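Local coordinates for protein type-iv like pilin ttha1219 (Thermus thermophilus, PDB 5G23) that is a type IV pilin-like protein, probably part of the pilus apparatus linked to DNA uptake in natural competence, and resembles type II secretion pseudopilins, at residues B[47-52]-B[133-138]; B[109-114]-B[140-145]; B[146-151]-B[207-212]; B[178-183]-B[225-230]. All blocks are in the same frame, centred on the assembly; numbering follows the deposited sequence.

Contact 1: residues B[47-52]-B[133-138]; sequences DELSLT and PVLGGD
Leu135 reaches from the edge of the chain's larger sheet to the flank of the N-terminal helix, where Glu48, Leu49 and Thr52 receive it. Leu135 CB lies 4.1 Å from Thr52 OG1. CG is anti to the backbone N (chi1 180°), and beyond it the two methyls part. Leu135 CD2 goes to the helix, 3.6 Å from Leu49 CD2 and 3.7 Å from Thr52 OG1; the leucine crosses both of these side chains at about a right angle. Leu135 CD1 turns to the extended Glu48 side chain, with Glu48 CG 3.5 Å away; its approach to the carboxylate is too short to be trusted. Helix 44-61 packs against the sheets, as in the α-β organisation of type IV pilins and pseudopilins. Val134 and Leu135 both face Leu116, a classic beta bulge in the edge strand next to strand 115-122. Just before Leu135, Val134 CG1 touches Thr52 CG2 at 4.0 Å. The Thr52 hydroxyl is occupied within the helix, Thr52 OG1 donating to Glu48 O over 2.9 Å; that oxygen also accepts from Thr52 N, which arrives from the opposite face of its carbonyl plane. Glu48 packs on Glu48 of the second subunit, and Thr52 on Leu51 of that subunit.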
loop_
_atom_site.group_PDB
_atom_site.type_symbol
_atom_site.label_atom_id
_atom_site.label_comp_id
_atom_site.label_asym_id
_atom_site.label_seq_id
_atom_site.Cartn_x
_atom_site.Cartn_y
_atom_site.Cartn_z
ATOM N N ASP B 47 -12.093 1.322 5.291
ATOM C CA ASP B 47 -10.747 1.965 5.274
ATOM C C ASP B 47 -9.686 0.934 5.026
ATOM O O ASP B 47 -8.699 1.167 4.270
ATOM C CB ASP B 47 -10.458 2.732 6.569
ATOM C CG ASP B 47 -11.262 3.991 6.697
ATOM O OD1 ASP B 47 -11.886 4.481 5.703
ATOM O OD2 ASP B 47 -11.267 4.514 7.831
ATOM N N GLU B 48 -9.901 -0.264 5.538
ATOM C CA GLU B 48 -8.909 -1.317 5.293
ATOM C C GLU B 48 -8.936 -1.813 3.847
ATOM O O GLU B 48 -7.918 -2.215 3.297
ATOM C CB GLU B 48 -9.144 -2.533 6.141
ATOM C CG GLU B 48 -7.928 -3.402 6.245
ATOM C CD GLU B 48 -8.111 -4.548 7.251
ATOM O OE1 GLU B 48 -9.230 -4.732 7.861
ATOM O OE2 GLU B 48 -7.083 -5.237 7.474
ATOM N N LEU B 49 -10.119 -1.922 3.288
ATOM C CA LEU B 49 -10.265 -2.283 1.881
ATOM C C LEU B 49 -9.632 -1.175 0.999
ATOM O O LEU B 49 -9.013 -1.521 -0.054
ATOM C CB LEU B 49 -11.706 -2.485 1.475
ATOM C CG LEU B 49 -12.416 -3.679 2.100
ATOM C CD1 LEU B 49 -13.847 -3.754 1.667
ATOM C CD2 LEU B 49 -11.732 -5.016 1.759
ATOM N N SER B 50 -9.787 0.078 1.367
ATOM C CA SER B 50 -9.146 1.184 0.587
ATOM C C SER B 50 -7.598 1.096 0.631
ATOM O O SER B 50 -6.991 1.250 -0.387
ATOM C CB SER B 50 -9.596 2.562 1.057
ATOM O OG SER B 50 -11.012 2.616 0.757
ATOM N N LEU B 51 -7.027 0.756 1.785
ATOM C CA LEU B 51 -5.603 0.545 1.894
ATOM C C LEU B 51 -5.195 -0.597 0.952
ATOM O O LEU B 51 -4.162 -0.513 0.276
ATOM C CB LEU B 51 -5.215 0.243 3.337
ATOM C CG LEU B 51 -5.210 1.423 4.305
ATOM C CD1 LEU B 51 -5.049 0.908 5.720
ATOM C CD2 LEU B 51 -4.073 2.355 3.995
ATOM N N THR B 52 -5.969 -1.681 0.973
ATOM C CA THR B 52 -5.652 -2.881 0.214
ATOM C C THR B 52 -5.682 -2.554 -1.253
ATOM O O THR B 52 -4.778 -2.907 -2.028
ATOM C CB THR B 52 -6.677 -4.032 0.550
ATOM O OG1 THR B 52 -6.584 -4.344 1.924
ATOM C CG2 THR B 52 -6.383 -5.277 -0.210
ATOM N N PRO B 133 0.888 -12.248 4.154
ATOM C CA PRO B 133 -0.501 -11.818 4.355
ATOM C C PRO B 133 -0.781 -10.423 3.834
ATOM O O PRO B 133 0.074 -9.551 3.921
ATOM C CB PRO B 133 -0.672 -11.801 5.886
ATOM C CG PRO B 133 0.555 -12.481 6.459
ATOM C CD PRO B 133 1.619 -12.550 5.400
ATOM N N VAL B 134 -1.938 -10.202 3.253
ATOM C CA VAL B 134 -2.325 -8.836 2.967
ATOM C C VAL B 134 -3.484 -8.452 3.881
ATOM O O VAL B 134 -3.395 -7.506 4.642
ATOM C CB VAL B 134 -2.753 -8.687 1.466
ATOM C CG1 VAL B 134 -3.204 -7.250 1.138
ATOM C CG2 VAL B 134 -1.558 -9.022 0.578
ATOM N N LEU B 135 -4.561 -9.225 3.812
ATOM C CA LEU B 135 -5.797 -8.911 4.476
ATOM C C LEU B 135 -6.470 -10.269 4.785
ATOM O O LEU B 135 -6.618 -11.098 3.906
ATOM C CB LEU B 135 -6.720 -8.092 3.482
ATOM C CG LEU B 135 -8.102 -7.676 4.028
ATOM C CD1 LEU B 135 -7.987 -6.708 5.151
ATOM C CD2 LEU B 135 -8.941 -7.031 2.960
ATOM N N GLY B 136 -6.988 -10.411 5.998
ATOM C CA GLY B 136 -7.968 -11.406 6.300
ATOM C C GLY B 136 -7.384 -12.656 6.936
ATOM O O GLY B 136 -6.275 -12.659 7.362
ATOM N N GLY B 137 -8.194 -13.714 6.947
ATOM C CA GLY B 137 -7.819 -15.018 7.508
ATOM C C GLY B 137 -7.952 -15.011 9.050
ATOM O O GLY B 137 -7.363 -15.843 9.745
ATOM N N ASP B 138 -8.739 -14.098 9.595
ATOM C CA ASP B 138 -8.977 -14.045 11.026
ATOM C C ASP B 138 -10.363 -13.473 11.321
ATOM O O ASP B 138 -11.367 -13.925 10.789
ATOM C CB ASP B 138 -7.825 -13.191 11.682
ATOM C CG ASP B 138 -7.571 -11.710 10.999
ATOM O OD1 ASP B 138 -8.453 -10.968 10.467
ATOM O OD2 ASP B 138 -6.396 -11.239 11.002
#

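Contact 2: residues B[109-114]-B[140-145]; sequences YEVNQG and VQVEAF
Gly114, Phe145 and Val111 have the largest areas buried here, and each meets the opposite segment in its own way. Gly114 supplies backbone: Gly114 O accepts from Val142 N at 2.8 Å in a nearly straight bond (173° at the hydrogen), although the donor stands well above the carbonyl plane. Gly114 CA makes a C-H...O contact with Val142 O at 3.5 Å, and Gln141 OE1 lies 3.6 Å from the same CA. The positive phi of Gly114 favours glycine at this turn. The turn joins strands 104-112 and 115-122 of the seven-stranded antiparallel sheet, while segment 140-145 opens strand 141-151 of the four-stranded sheet; the contact thus bridges the two sheets of the pilin head. Beyond the turn the joint is apolar. Val111 CG2, anti to its carbonyl carbon, sits 3.4 Å from Phe145 CB and 4.0 Å from Val142 CG1, crossing both side chains at a slant. Phe145 has CG anti to the backbone N (chi1 178°), and its ring carries on to Tyr109, where Tyr109 CB is 4.3 Å from Phe145 CE2. Leu56 of helix 44-61 packs on both Tyr109 and Phe145. A water bridges the segments, donating to Gln113 O and accepting from Gln141 NE2, with its oxygen 2.9 Å from that nitrogen; Gln141 NE2 also bonds to Asp138 O.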
loop_
_atom_site.group_PDB
_atom_site.type_symbol
_atom_site.label_atom_id
_atom_site.label_comp_id
_atom_site.label_asym_id
_atom_site.label_seq_id
_atom_site.Cartn_x
_atom_site.Cartn_y
_atom_site.Cartn_z
ATOM N N TYR B 109 -0.955 -12.274 -6.432
ATOM C CA TYR B 109 -1.951 -12.193 -5.422
ATOM C C TYR B 109 -2.892 -13.371 -5.567
ATOM O O TYR B 109 -3.254 -13.735 -6.694
ATOM C CB TYR B 109 -2.761 -10.891 -5.579
ATOM C CG TYR B 109 -1.958 -9.695 -5.308
ATOM C CD1 TYR B 109 -1.749 -9.278 -3.977
ATOM C CD2 TYR B 109 -1.479 -8.924 -6.309
ATOM C CE1 TYR B 109 -0.990 -8.161 -3.713
ATOM C CE2 TYR B 109 -0.726 -7.797 -6.055
ATOM C CZ TYR B 109 -0.481 -7.431 -4.755
ATOM O OH TYR B 109 0.207 -6.267 -4.501
ATOM N N GLU B 110 -3.316 -13.927 -4.449
ATOM C CA GLU B 110 -4.340 -15.012 -4.394
ATOM C C GLU B 110 -5.094 -14.995 -3.098
ATOM O O GLU B 110 -4.581 -14.501 -2.130
ATOM C CB GLU B 110 -3.628 -16.380 -4.422
ATOM C CG GLU B 110 -2.819 -16.679 -5.664
ATOM C CD GLU B 110 -2.474 -18.152 -5.801
ATOM O OE1 GLU B 110 -3.214 -19.020 -5.223
ATOM O OE2 GLU B 110 -1.434 -18.433 -6.464
ATOM N N VAL B 111 -6.291 -15.575 -3.073
ATOM C CA VAL B 111 -7.048 -15.762 -1.830
ATOM C C VAL B 111 -7.047 -17.249 -1.484
ATOM O O VAL B 111 -7.207 -18.108 -2.339
ATOM C CB VAL B 111 -8.511 -15.284 -1.916
ATOM C CG1 VAL B 111 -9.331 -15.688 -0.685
ATOM C CG2 VAL B 111 -8.548 -13.803 -1.983
ATOM N N ASN B 112 -6.851 -17.516 -0.219
ATOM C CA ASN B 112 -6.941 -18.887 0.300
ATOM C C ASN B 112 -7.459 -18.825 1.735
ATOM O O ASN B 112 -6.957 -18.001 2.526
ATOM C CB ASN B 112 -5.544 -19.515 0.293
ATOM C CG ASN B 112 -5.521 -20.852 1.041
ATOM O OD1 ASN B 112 -5.012 -20.951 2.164
ATOM N ND2 ASN B 112 -6.116 -21.867 0.434
ATOM N N GLN B 113 -8.435 -19.675 2.079
ATOM C CA GLN B 113 -8.966 -19.737 3.446
ATOM C C GLN B 113 -9.323 -18.351 4.041
ATOM O O GLN B 113 -8.945 -18.010 5.188
ATOM C CB GLN B 113 -7.984 -20.438 4.366
ATOM C CG GLN B 113 -7.805 -21.890 4.000
ATOM C CD GLN B 113 -6.957 -22.603 5.024
ATOM O OE1 GLN B 113 -6.300 -21.980 5.868
ATOM N NE2 GLN B 113 -6.981 -23.909 4.974
ATOM N N GLY B 114 -10.031 -17.548 3.247
ATOM C CA GLY B 114 -10.549 -16.258 3.767
ATOM C C GLY B 114 -9.512 -15.152 3.886
ATOM O O GLY B 114 -9.795 -14.109 4.497
ATOM N N VAL B 140 -11.278 -10.760 10.169
ATOM C CA VAL B 140 -11.686 -10.336 8.812
ATOM C C VAL B 140 -11.653 -11.549 7.935
ATOM O O VAL B 140 -10.666 -12.234 7.884
ATOM C CB VAL B 140 -10.774 -9.239 8.212
ATOM C CG1 VAL B 140 -11.168 -8.914 6.805
ATOM C CG2 VAL B 140 -10.740 -7.990 9.099
ATOM N N GLN B 141 -12.735 -11.775 7.219
ATOM C CA GLN B 141 -12.798 -12.837 6.203
ATOM C C GLN B 141 -12.975 -12.232 4.864
ATOM O O GLN B 141 -13.937 -11.449 4.638
ATOM C CB GLN B 141 -13.972 -13.783 6.490
ATOM C CG GLN B 141 -13.723 -14.627 7.735
ATOM C CD GLN B 141 -12.694 -15.688 7.484
ATOM O OE1 GLN B 141 -12.790 -16.472 6.513
ATOM N NE2 GLN B 141 -11.698 -15.739 8.339
ATOM N N VAL B 142 -12.077 -12.555 3.942
ATOM C CA VAL B 142 -12.208 -12.150 2.545
ATOM C C VAL B 142 -13.095 -13.203 1.895
ATOM O O VAL B 142 -12.664 -14.318 1.731
ATOM C CB VAL B 142 -10.802 -11.969 1.870
ATOM C CG1 VAL B 142 -10.950 -11.617 0.399
ATOM C CG2 VAL B 142 -10.055 -10.847 2.568
ATOM N N GLU B 143 -14.315 -12.809 1.524
ATOM C CA GLU B 143 -15.335 -13.735 0.992
ATOM C C GLU B 143 -15.308 -13.798 -0.546
ATOM O O GLU B 143 -15.829 -14.743 -1.132
ATOM C CB GLU B 143 -16.694 -13.327 1.447
ATOM C CG GLU B 143 -16.762 -13.496 2.969
ATOM C CD GLU B 143 -18.078 -13.101 3.570
ATOM O OE1 GLU B 143 -18.957 -12.511 2.888
ATOM O OE2 GLU B 143 -18.193 -13.344 4.768
ATOM N N ALA B 144 -14.706 -12.809 -1.176
ATOM C CA ALA B 144 -14.572 -12.795 -2.654
ATOM C C ALA B 144 -13.458 -11.913 -3.113
ATOM O O ALA B 144 -13.272 -10.803 -2.572
ATOM C CB ALA B 144 -15.899 -12.386 -3.303
ATOM N N PHE B 145 -12.688 -12.407 -4.082
ATOM C CA PHE B 145 -11.651 -11.658 -4.770
ATOM C C PHE B 145 -11.844 -12.004 -6.227
ATOM O O PHE B 145 -11.925 -13.153 -6.603
ATOM C CB PHE B 145 -10.200 -11.965 -4.320
ATOM C CG PHE B 145 -9.124 -11.231 -5.064
ATOM C CD1 PHE B 145 -9.134 -9.875 -5.196
ATOM C CD2 PHE B 145 -8.026 -11.920 -5.599
ATOM C CE1 PHE B 145 -8.115 -9.200 -5.894
ATOM C CE2 PHE B 145 -6.988 -11.270 -6.316
ATOM C CZ PHE B 145 -7.023 -9.894 -6.411
HETATM O O HOH W 1 -9.873 -17.878 7.792
#

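Contact 3: residues B[146-151]-B[207-212]; sequences RVAYLE and SSLLEL
Arg146 clasps the C-terminal end of helix 207-210 by its backbone carbonyls. Arg146 NH2 donates to Glu211 O at 2.9 Å, and Arg146 NE reaches the same oxygen at 3.3 Å, a side-on grip of two nitrogens on one acceptor. Both donors approach from one face of the Glu211 carbonyl plane, and the oxygen lies close to the guanidinium plane. Arg146 NE also makes a weak, bent bond to Leu210 O over 2.9 Å. The arginine chain bends at chi2 (-68°), which places Arg146 CD 3.1 Å from Leu210 O. The helix ends in a Schellman motif at this point: Glu211 leaves the helix with positive phi, while its N bonds back to Ser208 O and weakly to Ser207 O. A cationic group at this carbonyl end would be expected to suit the helix dipole. The carboxylate of Glu211 is engaged otherwise, in a salt bridge with Arg157. Two residues beyond Arg146 on the strand, Ala148 CB meets Leu210 CD2 at 4.0 Å and Leu209 CD2 at 4.2 Å, the methyl touching one branch of each leucine. Trp155 of the adjoining strand 154-156 packs on Ala148 and Leu209. The short helix thus lies against strand 141-151 of the four-stranded sheet, whose other neighbour, strand 173-184, bonds to Arg146 and Ala148 and touches Leu212 through Tyr179.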
loop_
_atom_site.group_PDB
_atom_site.type_symbol
_atom_site.label_atom_id
_atom_site.label_comp_id
_atom_site.label_asym_id
_atom_site.label_seq_id
_atom_site.Cartn_x
_atom_site.Cartn_y
_atom_site.Cartn_z
ATOM N N ARG B 146 -12.098 -10.963 -7.010
ATOM C CA ARG B 146 -12.417 -11.126 -8.461
ATOM C C ARG B 146 -11.531 -10.187 -9.220
ATOM O O ARG B 146 -11.279 -9.005 -8.794
ATOM C CB ARG B 146 -13.891 -10.803 -8.797
ATOM C CG ARG B 146 -14.902 -11.631 -8.079
ATOM C CD ARG B 146 -14.849 -13.090 -8.551
ATOM N NE ARG B 146 -15.996 -13.782 -7.977
ATOM C CZ ARG B 146 -15.955 -14.467 -6.844
ATOM N NH1 ARG B 146 -14.822 -14.590 -6.146
ATOM N NH2 ARG B 146 -17.093 -14.973 -6.344
ATOM N N VAL B 147 -11.034 -10.634 -10.401
ATOM C CA VAL B 147 -10.288 -9.744 -11.296
ATOM C C VAL B 147 -10.844 -9.967 -12.712
ATOM O O VAL B 147 -10.918 -11.096 -13.156
ATOM C CB VAL B 147 -8.797 -10.095 -11.331
ATOM C CG1 VAL B 147 -8.017 -9.166 -12.221
ATOM C CG2 VAL B 147 -8.202 -10.065 -9.895
ATOM N N ALA B 148 -11.245 -8.900 -13.358
ATOM C CA ALA B 148 -11.658 -8.900 -14.751
ATOM C C ALA B 148 -10.702 -7.981 -15.527
ATOM O O ALA B 148 -9.937 -7.225 -14.920
ATOM C CB ALA B 148 -13.060 -8.365 -14.881
ATOM N N TYR B 149 -10.712 -8.097 -16.849
ATOM C CA TYR B 149 -9.859 -7.287 -17.654
ATOM C C TYR B 149 -10.610 -6.680 -18.850
ATOM O O TYR B 149 -11.586 -7.243 -19.368
ATOM C CB TYR B 149 -8.634 -8.086 -18.128
ATOM C CG TYR B 149 -8.939 -9.223 -19.050
ATOM C CD1 TYR B 149 -9.203 -10.475 -18.547
ATOM C CD2 TYR B 149 -8.807 -9.092 -20.471
ATOM C CE1 TYR B 149 -9.438 -11.535 -19.383
ATOM C CE2 TYR B 149 -8.998 -10.165 -21.301
ATOM C CZ TYR B 149 -9.289 -11.384 -20.723
ATOM O OH TYR B 149 -9.537 -12.446 -21.533
ATOM N N LEU B 150 -10.110 -5.543 -19.300
ATOM C CA LEU B 150 -10.751 -4.807 -20.373
ATOM C C LEU B 150 -9.920 -4.980 -21.622
ATOM O O LEU B 150 -8.738 -4.614 -21.662
ATOM C CB LEU B 150 -10.866 -3.331 -20.015
ATOM C CG LEU B 150 -11.516 -2.405 -21.048
ATOM C CD1 LEU B 150 -12.932 -2.867 -21.417
ATOM C CD2 LEU B 150 -11.541 -1.004 -20.517
ATOM N N GLU B 151 -10.494 -5.603 -22.645
ATOM C CA GLU B 151 -9.794 -5.825 -23.918
ATOM C C GLU B 151 -10.602 -5.194 -25.036
ATOM O O GLU B 151 -11.747 -5.598 -25.297
ATOM C CB GLU B 151 -9.629 -7.297 -24.240
ATOM C CG GLU B 151 -8.905 -7.541 -25.570
ATOM C CD GLU B 151 -8.962 -8.971 -26.030
ATOM O OE1 GLU B 151 -9.445 -9.830 -25.275
ATOM O OE2 GLU B 151 -8.499 -9.226 -27.170
ATOM N N SER B 207 -22.184 -7.046 -12.576
ATOM C CA SER B 207 -22.104 -8.025 -11.503
ATOM C C SER B 207 -22.085 -9.447 -12.065
ATOM O O SER B 207 -21.481 -10.334 -11.433
ATOM C CB SER B 207 -23.267 -7.893 -10.489
ATOM O OG SER B 207 -24.503 -7.989 -11.169
ATOM N N SER B 208 -22.814 -9.685 -13.159
ATOM C CA SER B 208 -22.895 -11.063 -13.770
ATOM C C SER B 208 -21.494 -11.550 -14.203
ATOM O O SER B 208 -21.070 -12.671 -13.906
ATOM C CB SER B 208 -23.840 -11.055 -14.955
ATOM O OG SER B 208 -23.781 -12.272 -15.634
ATOM N N LEU B 209 -20.727 -10.650 -14.796
ATOM C CA LEU B 209 -19.358 -10.995 -15.180
ATOM C C LEU B 209 -18.446 -11.326 -14.003
ATOM O O LEU B 209 -17.640 -12.255 -14.084
ATOM C CB LEU B 209 -18.758 -9.922 -16.052
ATOM C CG LEU B 209 -17.393 -10.356 -16.619
ATOM C CD1 LEU B 209 -17.583 -11.317 -17.754
ATOM C CD2 LEU B 209 -16.559 -9.183 -17.048
ATOM N N LEU B 210 -18.597 -10.568 -12.922
ATOM C CA LEU B 210 -17.765 -10.703 -11.761
ATOM C C LEU B 210 -18.173 -11.859 -10.910
ATOM O O LEU B 210 -17.387 -12.255 -10.075
ATOM C CB LEU B 210 -17.805 -9.440 -10.923
ATOM C CG LEU B 210 -17.178 -8.235 -11.586
ATOM C CD1 LEU B 210 -17.416 -7.031 -10.700
ATOM C CD2 LEU B 210 -15.708 -8.419 -11.835
ATOM N N GLU B 211 -19.350 -12.414 -11.142
ATOM C CA GLU B 211 -19.859 -13.569 -10.415
ATOM C C GLU B 211 -19.835 -13.305 -8.892
ATOM O O GLU B 211 -19.236 -14.036 -8.110
ATOM C CB GLU B 211 -19.065 -14.824 -10.719
ATOM C CG GLU B 211 -19.362 -15.314 -12.100
ATOM C CD GLU B 211 -18.483 -16.454 -12.604
ATOM O OE1 GLU B 211 -17.705 -17.056 -11.859
ATOM O OE2 GLU B 211 -18.629 -16.730 -13.783
ATOM N N LEU B 212 -20.472 -12.215 -8.548
ATOM C CA LEU B 212 -20.499 -11.805 -7.114
ATOM C C LEU B 212 -21.288 -12.832 -6.339
ATOM O O LEU B 212 -22.329 -13.308 -6.830
ATOM C CB LEU B 212 -21.120 -10.442 -7.031
ATOM C CG LEU B 212 -20.418 -9.325 -7.735
ATOM C CD1 LEU B 212 -21.041 -8.002 -7.360
ATOM C CD2 LEU B 212 -18.926 -9.350 -7.402
#

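Contact 4: residues B[178-183]-B[225-230]; sequences LYLLAS and KLWIVQ
Leu178 and Trp227 form a hydrogen-bonded pair in the antiparallel ladder between strand 173-184 and edge strand 221-230 of the four-stranded sheet. Leu178 N donates to Trp227 O at 2.9 Å, almost straight, and Trp227 N returns a bond to Leu178 O. Leu180 and Lys225 form the next hydrogen-bonded pair; Tyr179 and Leu226 between them are non-hydrogen-bonded, with their side chains on the other sheet face. On the face of Leu178 and Leu180 the Trp227 indole lies across the neighbouring strand. Trp227 CG occupies the crowded position between its backbone N and carbonyl carbon (chi1 71°), and the ring comes back toward Leu178. There Leu178 CB sits over the face of the six-membered ring of Trp227, 3.6 Å from its centroid and 10° off the normal, a CH-pi contact. Leu180 CG lies at the ring edge, in plane, while Leu180 CD1 comes obliquely to within 3.6 Å of Trp227 CH2. Leu178 has a chi2 of 99°, away from a staggered value, with Leu178 CD1 placed 3.7 Å from Val229 CG2. Ala53 of helix 44-61 touches Trp227 and Thr52 touches Leu180, so this face looks onto the N-terminal helix. On the opposite face the Tyr179 ring presents its edge to Leu226 CB, and its hydroxyl is hydrogen-bonded to Glu224. Beside this ring, Leu226 CD1 comes to lie 3.4 Å from Leu178 O.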
loop_
_atom_site.group_PDB
_atom_site.type_symbol
_atom_site.label_atom_id
_atom_site.label_comp_id
_atom_site.label_asym_id
_atom_site.label_seq_id
_atom_site.Cartn_x
_atom_site.Cartn_y
_atom_site.Cartn_z
ATOM N N LEU B 178 -10.704 -4.956 -10.143
ATOM C CA LEU B 178 -10.535 -5.780 -8.976
ATOM C C LEU B 178 -11.678 -5.548 -7.979
ATOM O O LEU B 178 -12.158 -4.412 -7.842
ATOM C CB LEU B 178 -9.197 -5.486 -8.322
ATOM C CG LEU B 178 -8.059 -5.884 -9.252
ATOM C CD1 LEU B 178 -7.590 -4.633 -9.929
ATOM C CD2 LEU B 178 -6.941 -6.482 -8.479
ATOM N N TYR B 179 -12.143 -6.642 -7.377
ATOM C CA TYR B 179 -13.253 -6.604 -6.429
ATOM C C TYR B 179 -12.902 -7.420 -5.194
ATOM O O TYR B 179 -12.444 -8.526 -5.298
ATOM C CB TYR B 179 -14.533 -7.165 -7.075
ATOM C CG TYR B 179 -15.670 -7.304 -6.115
ATOM C CD1 TYR B 179 -16.521 -6.248 -5.848
ATOM C CD2 TYR B 179 -15.913 -8.535 -5.460
ATOM C CE1 TYR B 179 -17.566 -6.356 -4.951
ATOM C CE2 TYR B 179 -16.967 -8.676 -4.565
ATOM C CZ TYR B 179 -17.817 -7.590 -4.338
ATOM O OH TYR B 179 -18.787 -7.707 -3.453
ATOM N N LEU B 180 -13.164 -6.822 -4.008
ATOM C CA LEU B 180 -13.077 -7.512 -2.761
ATOM C C LEU B 180 -14.400 -7.372 -1.982
ATOM O O LEU B 180 -15.039 -6.277 -1.982
ATOM C CB LEU B 180 -11.952 -6.912 -1.915
ATOM C CG LEU B 180 -10.526 -7.233 -2.326
ATOM C CD1 LEU B 180 -9.545 -6.318 -1.604
ATOM C CD2 LEU B 180 -10.268 -8.705 -1.993
ATOM N N LEU B 181 -14.837 -8.488 -1.402
ATOM C CA LEU B 181 -15.912 -8.517 -0.401
ATOM C C LEU B 181 -15.305 -9.089 0.862
ATOM O O LEU B 181 -14.660 -10.130 0.834
ATOM C CB LEU B 181 -17.059 -9.357 -0.867
ATOM C CG LEU B 181 -18.187 -9.558 0.088
ATOM C CD1 LEU B 181 -18.968 -8.301 0.331
ATOM C CD2 LEU B 181 -19.131 -10.653 -0.434
ATOM N N ALA B 182 -15.528 -8.416 1.982
ATOM C CA ALA B 182 -15.029 -8.882 3.252
ATOM C C ALA B 182 -16.109 -8.709 4.297
ATOM O O ALA B 182 -17.018 -7.882 4.178
ATOM C CB ALA B 182 -13.760 -8.161 3.679
ATOM N N SER B 183 -15.963 -9.489 5.358
ATOM C CA SER B 183 -16.859 -9.407 6.529
ATOM C C SER B 183 -16.108 -9.453 7.818
ATOM O O SER B 183 -15.020 -10.033 7.932
ATOM C CB SER B 183 -17.896 -10.557 6.508
ATOM O OG SER B 183 -17.299 -11.836 6.787
ATOM N N LYS B 225 -15.378 -3.457 -2.267
ATOM C CA LYS B 225 -14.740 -2.447 -2.976
ATOM C C LYS B 225 -14.447 -2.944 -4.395
ATOM O O LYS B 225 -13.940 -4.024 -4.570
ATOM C CB LYS B 225 -13.460 -1.984 -2.315
ATOM C CG LYS B 225 -13.010 -0.637 -2.900
ATOM C CD LYS B 225 -11.769 -0.165 -2.217
ATOM C CE LYS B 225 -11.269 1.131 -2.823
ATOM N NZ LYS B 225 -12.159 2.245 -2.412
ATOM N N LEU B 226 -14.821 -2.121 -5.359
ATOM C CA LEU B 226 -14.436 -2.297 -6.773
ATOM C C LEU B 226 -13.496 -1.167 -7.162
ATOM O O LEU B 226 -13.814 0.004 -6.950
ATOM C CB LEU B 226 -15.649 -2.257 -7.681
ATOM C CG LEU B 226 -15.433 -2.340 -9.196
ATOM C CD1 LEU B 226 -14.966 -3.712 -9.585
ATOM C CD2 LEU B 226 -16.688 -1.988 -9.941
ATOM N N TRP B 227 -12.358 -1.501 -7.803
ATOM C CA TRP B 227 -11.482 -0.477 -8.302
ATOM C C TRP B 227 -10.878 -0.883 -9.654
ATOM O O TRP B 227 -10.721 -2.074 -9.905
ATOM C CB TRP B 227 -10.466 -0.065 -7.238
ATOM C CG TRP B 227 -9.383 -1.049 -6.891
ATOM C CD1 TRP B 227 -8.118 -0.883 -7.186
ATOM C CD2 TRP B 227 -9.462 -2.225 -6.105
ATOM N NE1 TRP B 227 -7.366 -1.899 -6.718
ATOM C CE2 TRP B 227 -8.181 -2.751 -6.033
ATOM C CE3 TRP B 227 -10.514 -2.944 -5.513
ATOM C CZ2 TRP B 227 -7.891 -3.932 -5.367
ATOM C CZ3 TRP B 227 -10.231 -4.083 -4.773
ATOM C CH2 TRP B 227 -8.920 -4.596 -4.721
ATOM N N ILE B 228 -10.583 0.115 -10.466
ATOM C CA ILE B 228 -10.087 -0.065 -11.792
ATOM C C ILE B 228 -8.662 0.407 -11.828
ATOM O O ILE B 228 -8.342 1.473 -11.321
ATOM C CB ILE B 228 -10.857 0.787 -12.797
ATOM C CG1 ILE B 228 -12.338 0.547 -12.670
ATOM C CG2 ILE B 228 -10.304 0.473 -14.185
ATOM C CD1 ILE B 228 -12.771 -0.919 -12.780
ATOM N N VAL B 229 -7.793 -0.426 -12.362
ATOM C CA VAL B 229 -6.361 -0.150 -12.504
ATOM C C VAL B 229 -5.995 -0.117 -13.961
ATOM O O VAL B 229 -6.191 -1.120 -14.663
ATOM C CB VAL B 229 -5.531 -1.239 -11.833
ATOM C CG1 VAL B 229 -4.073 -0.848 -11.903
ATOM C CG2 VAL B 229 -5.903 -1.379 -10.362
ATOM N N GLN B 230 -5.505 1.034 -14.466
ATOM C CA GLN B 230 -5.112 1.118 -15.857
ATOM C C GLN B 230 -3.826 0.295 -16.012
ATOM O O GLN B 230 -3.002 0.227 -15.080
ATOM C CB GLN B 230 -4.936 2.581 -16.301
ATOM C CG GLN B 230 -6.138 3.428 -16.113
ATOM C CD GLN B 230 -7.321 2.993 -16.930
ATOM O OE1 GLN B 230 -8.390 2.827 -16.367
ATOM N NE2 GLN B 230 -7.155 2.748 -18.218
#

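How the contacts relate
From the N terminus, helix 44-61 opens contact 1, which closes across 80 intervening residues at strand 132-134. Contact 2 opens within that loop and closes beyond it, so the two cross; they touch where Leu135 and Glu48 pack on Val142 and Val140. Contact 3 starts where contact 2 ends, on the same strand 141-151, and runs to helix 207-210. Contact 4 crosses it, opening on strand 173-184 and closing on strand 221-230. The bond from Tyr179 N to Arg146 O joins contacts 3 and 4, and Leu49 packing on Leu180 joins contacts 1 and 4. Together they tie the helix, both sheets and the short helix 207-210.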